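Local coordinates for alpha-11 giardin (Giardia intestinalis, PDB 2II2), which is an annexin that binds calcium and probably phospholipid, and may take part in parasite attachment to the intestinal mucosa and in cytoskeletal remodelling, at residues Leu17-Val26 against Phe55-Tyr65. Sequence-based numbering, arbitrary orientation.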
ATOM      1  N   LEU A  17       7.713 -20.991 -15.556  1.00 10.03           N
ATOM      2  CA  LEU A  17       8.548 -19.809 -15.677  1.00 10.36           C
ATOM      3  C   LEU A  17       9.411 -19.830 -16.944  1.00  9.83           C
ATOM      4  O   LEU A  17       9.495 -18.811 -17.677  1.00 10.94           O
ATOM      5  CB  LEU A  17       9.373 -19.628 -14.393  1.00  9.90           C
ATOM      6  CG  LEU A  17       8.555 -19.226 -13.149  1.00  9.87           C
ATOM      7  CD1 LEU A  17       9.417 -19.315 -11.885  1.00 11.36           C
ATOM      8  CD2 LEU A  17       7.927 -17.836 -13.275  1.00 10.69           C
ATOM      9  N   GLU A  18       9.992 -21.009 -17.231  1.00 10.42           N
ATOM     10  CA  GLU A  18      10.793 -21.137 -18.440  1.00 11.96           C
ATOM     11  C   GLU A  18       9.982 -20.921 -19.717  1.00 11.54           C
ATOM     12  O   GLU A  18      10.530 -20.483 -20.726  1.00 13.53           O
ATOM     13  CB  GLU A  18      11.542 -22.477 -18.455  1.00 11.85           C
ATOM     14  CG  GLU A  18      12.622 -22.504 -17.383  1.00 14.39           C
ATOM     15  CD  GLU A  18      13.173 -23.889 -17.080  1.00 16.34           C
ATOM     16  OE1 GLU A  18      12.548 -24.909 -17.441  1.00 16.60           O
ATOM     17  OE2 GLU A  18      14.252 -23.939 -16.460  1.00 16.99           O
ATOM     18  N   ALA A  19       8.683 -21.227 -19.670  1.00 11.33           N
ATOM     19  CA  ALA A  19       7.792 -21.009 -20.805  1.00 11.48           C
ATOM     20  C   ALA A  19       7.237 -19.582 -20.836  1.00 11.14           C
ATOM     21  O   ALA A  19       6.524 -19.212 -21.789  1.00 11.84           O
ATOM     22  CB  ALA A  19       6.647 -22.013 -20.783  1.00 12.03           C
ATOM     23  N   LYS A  20       7.541 -18.780 -19.802  1.00 11.01           N
ATOM     24  CA  LYS A  20       6.983 -17.449 -19.640  1.00 11.91           C
ATOM     25  C   LYS A  20       5.455 -17.509 -19.661  1.00 12.02           C
ATOM     26  O   LYS A  20       4.793 -16.599 -20.175  1.00 12.78           O
ATOM     27  CB  LYS A  20       7.539 -16.472 -20.674  1.00 12.45           C
ATOM     28  CG  LYS A  20       9.046 -16.497 -20.787  1.00 13.47           C
ATOM     29  CD  LYS A  20       9.553 -15.424 -21.728  1.00 15.71           C
ATOM     30  CE  LYS A  20      11.038 -15.580 -22.004  1.00 17.27           C
ATOM     31  NZ  LYS A  20      11.885 -15.509 -20.774  1.00 17.69           N
ATOM     32  N   ASN A  21       4.897 -18.550 -19.055  1.00 12.02           N
ATOM     33  CA  ASN A  21       3.457 -18.740 -19.084  1.00 12.25           C
ATOM     34  C   ASN A  21       2.801 -18.000 -17.941  1.00 10.65           C
ATOM     35  O   ASN A  21       2.570 -18.566 -16.871  1.00 10.89           O
ATOM     36  CB  ASN A  21       3.113 -20.230 -19.061  1.00 12.94           C
ATOM     37  CG  ASN A  21       1.681 -20.499 -19.472  1.00 15.34           C
ATOM     38  OD1 ASN A  21       0.781 -19.729 -19.153  1.00 15.08           O
ATOM     39  ND2 ASN A  21       1.462 -21.599 -20.185  1.00 19.73           N
ATOM     40  N   GLU A  22       2.503 -16.728 -18.205  1.00 10.66           N
ATOM     41  CA  GLU A  22       1.960 -15.844 -17.177  1.00 10.27           C
ATOM     42  C   GLU A  22       0.578 -16.291 -16.718  1.00  9.59           C
ATOM     43  O   GLU A  22       0.220 -16.097 -15.549  1.00  9.83           O
ATOM     44  CB  GLU A  22       1.914 -14.417 -17.707  1.00  9.50           C
ATOM     45  CG  GLU A  22       3.275 -13.826 -17.921  1.00  9.86           C
ATOM     46  CD  GLU A  22       3.247 -12.364 -18.337  1.00 10.32           C
ATOM     47  OE1 GLU A  22       2.156 -11.808 -18.583  1.00 11.64           O
ATOM     48  OE2 GLU A  22       4.331 -11.775 -18.430  1.00 12.58           O
ATOM     49  N   GLU A  23      -0.209 -16.835 -17.642  0.50 10.29           N
ATOM     50  CA  GLU A  23      -1.541 -17.327 -17.309  0.50 11.39           C
ATOM     51  C   GLU A  23      -1.447 -18.465 -16.291  0.50 10.14           C
ATOM     52  O   GLU A  23      -2.107 -18.444 -15.252  0.50 10.84           O
ATOM     53  CB  GLU A  23      -2.273 -17.795 -18.574  0.50 11.98           C
ATOM     54  CG  GLU A  23      -2.646 -16.680 -19.540  0.50 13.51           C
ATOM     55  CD  GLU A  23      -3.267 -17.179 -20.844  0.50 14.17           C
ATOM     56  OE1 GLU A  23      -3.027 -18.340 -21.230  0.50 17.59           O
ATOM     57  OE2 GLU A  23      -4.001 -16.396 -21.490  0.50 16.98           O
ATOM     58  N   GLU A  24      -0.604 -19.454 -16.583  1.00  9.70           N
ATOM     59  CA  GLU A  24      -0.453 -20.579 -15.688  1.00 10.41           C
ATOM     60  C   GLU A  24       0.242 -20.197 -14.379  1.00  9.84           C
ATOM     61  O   GLU A  24       0.019 -20.840 -13.349  1.00 10.32           O
ATOM     62  CB  GLU A  24       0.260 -21.737 -16.377  1.00 11.31           C
ATOM     63  CG  GLU A  24      -0.135 -23.017 -15.712  1.00 16.22           C
ATOM     64  CD  GLU A  24       0.327 -24.256 -16.429  1.00 19.36           C
ATOM     65  OE1 GLU A  24       0.729 -24.187 -17.628  1.00 19.53           O
ATOM     66  OE2 GLU A  24       0.291 -25.306 -15.762  1.00 20.02           O
ATOM     67  N   LEU A  25       1.093 -19.171 -14.405  1.00  9.26           N
ATOM     68  CA  LEU A  25       1.711 -18.735 -13.166  1.00  8.91           C
ATOM     69  C   LEU A  25       0.664 -18.227 -12.185  1.00  9.30           C
ATOM     70  O   LEU A  25       0.786 -18.434 -10.969  1.00  9.52           O
ATOM     71  CB  LEU A  25       2.804 -17.707 -13.430  1.00  9.42           C
ATOM     72  CG  LEU A  25       3.561 -17.192 -12.207  1.00  9.41           C
ATOM     73  CD1 LEU A  25       4.278 -18.335 -11.487  1.00 11.04           C
ATOM     74  CD2 LEU A  25       4.528 -16.093 -12.576  1.00 10.16           C
ATOM     75  N   VAL A  26      -0.358 -17.566 -12.712  1.00  8.77           N
ATOM     76  CA  VAL A  26      -1.449 -17.100 -11.843  1.00  9.51           C
ATOM     77  C   VAL A  26      -2.158 -18.262 -11.147  1.00  8.97           C
ATOM     78  O   VAL A  26      -2.338 -18.255  -9.930  1.00  9.98           O
ATOM     79  CB  VAL A  26      -2.463 -16.256 -12.625  1.00  9.73           C
ATOM     80  CG1 VAL A  26      -3.679 -15.887 -11.811  1.00  9.89           C
ATOM     81  CG2 VAL A  26      -1.810 -14.973 -13.153  1.00  9.99           C
ATOM     82  N   PHE A  55      14.678 -15.561 -10.076  1.00  9.56           N
ATOM     83  CA  PHE A  55      14.414 -16.395 -11.246  1.00  9.69           C
ATOM     84  C   PHE A  55      13.085 -16.016 -11.881  1.00  9.14           C
ATOM     85  O   PHE A  55      12.996 -15.913 -13.080  1.00 10.09           O
ATOM     86  CB  PHE A  55      14.446 -17.872 -10.865  1.00  9.79           C
ATOM     87  CG  PHE A  55      14.280 -18.816 -12.034  1.00 10.37           C
ATOM     88  CD1 PHE A  55      15.248 -18.878 -13.029  1.00 10.31           C
ATOM     89  CD2 PHE A  55      13.181 -19.671 -12.119  1.00  9.93           C
ATOM     90  CE1 PHE A  55      15.115 -19.733 -14.109  1.00 11.64           C
ATOM     91  CE2 PHE A  55      13.031 -20.533 -13.202  1.00 11.84           C
ATOM     92  CZ  PHE A  55      14.000 -20.586 -14.195  1.00 10.72           C
ATOM     93  N   LEU A  56      12.054 -15.804 -11.062  1.00  9.10           N
ATOM     94  CA  LEU A  56      10.775 -15.309 -11.577  1.00  9.30           C
ATOM     95  C   LEU A  56      10.988 -14.009 -12.375  1.00  8.66           C
ATOM     96  O   LEU A  56      10.488 -13.880 -13.484  1.00  9.04           O
ATOM     97  CB  LEU A  56       9.773 -15.151 -10.441  1.00  8.81           C
ATOM     98  CG  LEU A  56       8.356 -14.696 -10.801  1.00  8.76           C
ATOM     99  CD1 LEU A  56       7.372 -15.163  -9.762  1.00 10.10           C
ATOM    100  CD2 LEU A  56       8.288 -13.184 -10.942  1.00 10.01           C
ATOM    101  N   LYS A  57      11.772 -13.081 -11.818  1.00  9.23           N
ATOM    102  CA  LYS A  57      12.003 -11.809 -12.499  1.00  9.44           C
ATOM    103  C   LYS A  57      12.808 -11.999 -13.782  1.00  9.78           C
ATOM    104  O   LYS A  57      12.590 -11.273 -14.752  1.00  9.90           O
ATOM    105  CB  LYS A  57      12.698 -10.833 -11.561  1.00 10.24           C
ATOM    106  CG  LYS A  57      11.834 -10.273 -10.452  1.00 11.28           C
ATOM    107  CD  LYS A  57      12.629  -9.247  -9.651  1.00 14.66           C
ATOM    108  CE  LYS A  57      11.944  -8.814  -8.369  1.00 17.33           C
ATOM    109  NZ  LYS A  57      12.876  -8.057  -7.485  1.00 19.76           N
ATOM    110  N   LYS A  58      13.725 -12.970 -13.785  0.50  9.69           N
ATOM    111  CA  LYS A  58      14.534 -13.262 -14.963  0.50  9.65           C
ATOM    112  C   LYS A  58      13.684 -13.816 -16.102  0.50 10.00           C
ATOM    113  O   LYS A  58      13.975 -13.581 -17.268  0.50  9.86           O
ATOM    114  CB  LYS A  58      15.659 -14.242 -14.616  0.50 10.22           C
ATOM    115  CG  LYS A  58      16.739 -14.382 -15.695  0.50 10.10           C
ATOM    116  CD  LYS A  58      17.727 -15.500 -15.374  0.50 10.18           C
ATOM    117  CE  LYS A  58      18.759 -15.719 -16.478  0.50 10.95           C
ATOM    118  NZ  LYS A  58      18.178 -16.030 -17.830  0.50 12.02           N
ATOM    119  N   CYS A  59      12.637 -14.556 -15.748  1.00  9.39           N
ATOM    120  CA  CYS A  59      11.786 -15.223 -16.730  1.00  9.78           C
ATOM    121  C   CYS A  59      10.642 -14.344 -17.237  1.00 10.45           C
ATOM    122  O   CYS A  59      10.260 -14.437 -18.404  1.00 11.57           O
ATOM    123  CB  CYS A  59      11.210 -16.493 -16.107  1.00 11.21           C
ATOM    124  SG  CYS A  59      12.420 -17.805 -15.873  1.00 11.13           S
ATOM    125  N   ILE A  60      10.069 -13.553 -16.331  1.00 10.32           N
ATOM    126  CA  ILE A  60       8.874 -12.754 -16.594  1.00 10.17           C
ATOM    127  C   ILE A  60       9.261 -11.312 -16.919  1.00 10.24           C
ATOM    128  O   ILE A  60       9.940 -10.651 -16.138  1.00 11.12           O
ATOM    129  CB  ILE A  60       7.925 -12.786 -15.380  1.00 10.46           C
ATOM    130  CG1 ILE A  60       7.483 -14.217 -15.056  1.00 10.69           C
ATOM    131  CG2 ILE A  60       6.704 -11.888 -15.584  1.00 10.83           C
ATOM    132  CD1 ILE A  60       6.832 -14.988 -16.207  1.00 11.43           C
ATOM    133  N   LYS A  61       8.803 -10.819 -18.064  1.00 10.27           N
ATOM    134  CA  LYS A  61       9.213  -9.486 -18.512  1.00 10.64           C
ATOM    135  C   LYS A  61       8.725  -8.424 -17.553  1.00 10.32           C
ATOM    136  O   LYS A  61       7.650  -8.543 -16.963  1.00 10.34           O
ATOM    137  CB  LYS A  61       8.761  -9.212 -19.936  1.00 11.48           C
ATOM    138  CG  LYS A  61       9.508 -10.085 -20.921  1.00 13.37           C
ATOM    139  CD  LYS A  61       9.133  -9.799 -22.348  1.00 15.18           C
ATOM    140  CE  LYS A  61       9.832 -10.771 -23.297  1.00 16.21           C
ATOM    141  NZ  LYS A  61       9.572 -12.181 -22.961  1.00 20.55           N
ATOM    142  N   ASN A  62       9.537  -7.382 -17.391  1.00 10.16           N
ATOM    143  CA  ASN A  62       9.330  -6.398 -16.341  1.00  9.76           C
ATOM    144  C   ASN A  62       8.071  -5.559 -16.570  1.00  9.21           C
ATOM    145  O   ASN A  62       7.638  -5.346 -17.721  1.00 10.26           O
ATOM    146  CB  ASN A  62      10.566  -5.509 -16.194  1.00 10.57           C
ATOM    147  CG  ASN A  62      10.637  -4.424 -17.259  1.00 11.37           C
ATOM    148  OD1 ASN A  62      10.059  -3.344 -17.090  1.00 13.77           O
ATOM    149  ND2 ASN A  62      11.359  -4.686 -18.353  1.00 13.57           N
ATOM    150  N   GLY A  63       7.465  -5.129 -15.461  1.00  9.15           N
ATOM    151  CA  GLY A  63       6.214  -4.392 -15.543  1.00  9.55           C
ATOM    152  C   GLY A  63       5.332  -4.724 -14.372  1.00  8.17           C
ATOM    153  O   GLY A  63       5.770  -5.381 -13.428  1.00  8.56           O
ATOM    154  N   PRO A  64       4.075  -4.273 -14.397  1.00  8.28           N
ATOM    155  CA  PRO A  64       3.180  -4.487 -13.262  1.00  8.52           C
ATOM    156  C   PRO A  64       2.814  -5.945 -12.981  1.00  7.83           C
ATOM    157  O   PRO A  64       2.591  -6.295 -11.820  1.00  8.56           O
ATOM    158  CB  PRO A  64       1.951  -3.611 -13.592  1.00  8.52           C
ATOM    159  CG  PRO A  64       1.992  -3.435 -15.054  1.00 11.03           C
ATOM    160  CD  PRO A  64       3.458  -3.444 -15.445  1.00  9.15           C
ATOM    161  N   TYR A  65       2.710  -6.778 -14.017  1.00  7.84           N
ATOM    162  CA  TYR A  65       2.495  -8.198 -13.780  1.00  7.77           C
ATOM    163  C   TYR A  65       3.693  -8.795 -12.998  1.00  7.50           C
ATOM    164  O   TYR A  65       3.521  -9.468 -11.992  1.00  7.69           O
ATOM    165  CB  TYR A  65       2.220  -8.952 -15.097  1.00  8.43           C
ATOM    166  CG  TYR A  65       2.093 -10.444 -14.874  1.00  7.89           C
ATOM    167  CD1 TYR A  65       0.863 -11.048 -14.589  1.00  8.35           C
ATOM    168  CD2 TYR A  65       3.222 -11.242 -14.864  1.00  9.09           C
ATOM    169  CE1 TYR A  65       0.767 -12.394 -14.341  1.00  8.03           C
ATOM    170  CE2 TYR A  65       3.139 -12.598 -14.626  1.00  9.44           C
ATOM    171  CZ  TYR A  65       1.912 -13.180 -14.359  1.00  8.16           C
ATOM    172  OH  TYR A  65       1.820 -14.520 -14.107  1.00  9.12           O
TER
HETATM  173  O   HOH W   1      11.811 -12.726 -20.843  1.00 19.55           O
HETATM  174  O   HOH W   2      14.411 -15.304 -19.580  1.00 22.69           O
HETATM  175  O   HOH W   3       6.820 -12.473 -19.386  1.00 12.21           O
HETATM  176  O   HOH W   4       5.196  -9.267 -18.219  1.00 12.51           O
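Glu22 lies flat against the ring of Tyr65: the carboxylate and ring planes are 13° apart, with CD 3.6 Å above the ring and displaced toward its rim. The two side chains run past each other in opposite directions, and the tyrosine hydroxyl ends at the first turn of helix 22-29, where Tyr65 OH gives a weak hydrogen bond to Glu22 O at 2.7 Å. Val26 CG2 meets the same ring at its edge, in plane. Asn297 donates to OE1 of the carboxylate, and a water bridges OE2 to the backbone N of Lys61.

Leu17, in the last turn of helix 9-18, points toward helix 52-59. One methyl, CD1, lies 3.8 Å from Phe55 CD2, while CD2 reaches Leu56 and Ile60; Leu25 CD2 adds to this apolar patch at Leu56 CD1. Cys59 SG lies 3.8 Å from Leu17 CB and also sits over one face of the Phe55 ring, offset toward its rim.

At the Schellman turn, the otherwise extended Lys20 chain turns at its last torsion (chi4 -59°), bringing NZ to Cys59 O, to which it donates at 3.1 Å. Lys61 NZ, 4.6 Å from Lys20 NZ, shares a water with it, which probably eases their repulsion. Polar contacts thus join the 9-18/22-29 and 52-59/64-73 interhelical loops, beside an apolar patch and Ile60, which with Glu66 binds calcium in another structure of this protein; none is bound here.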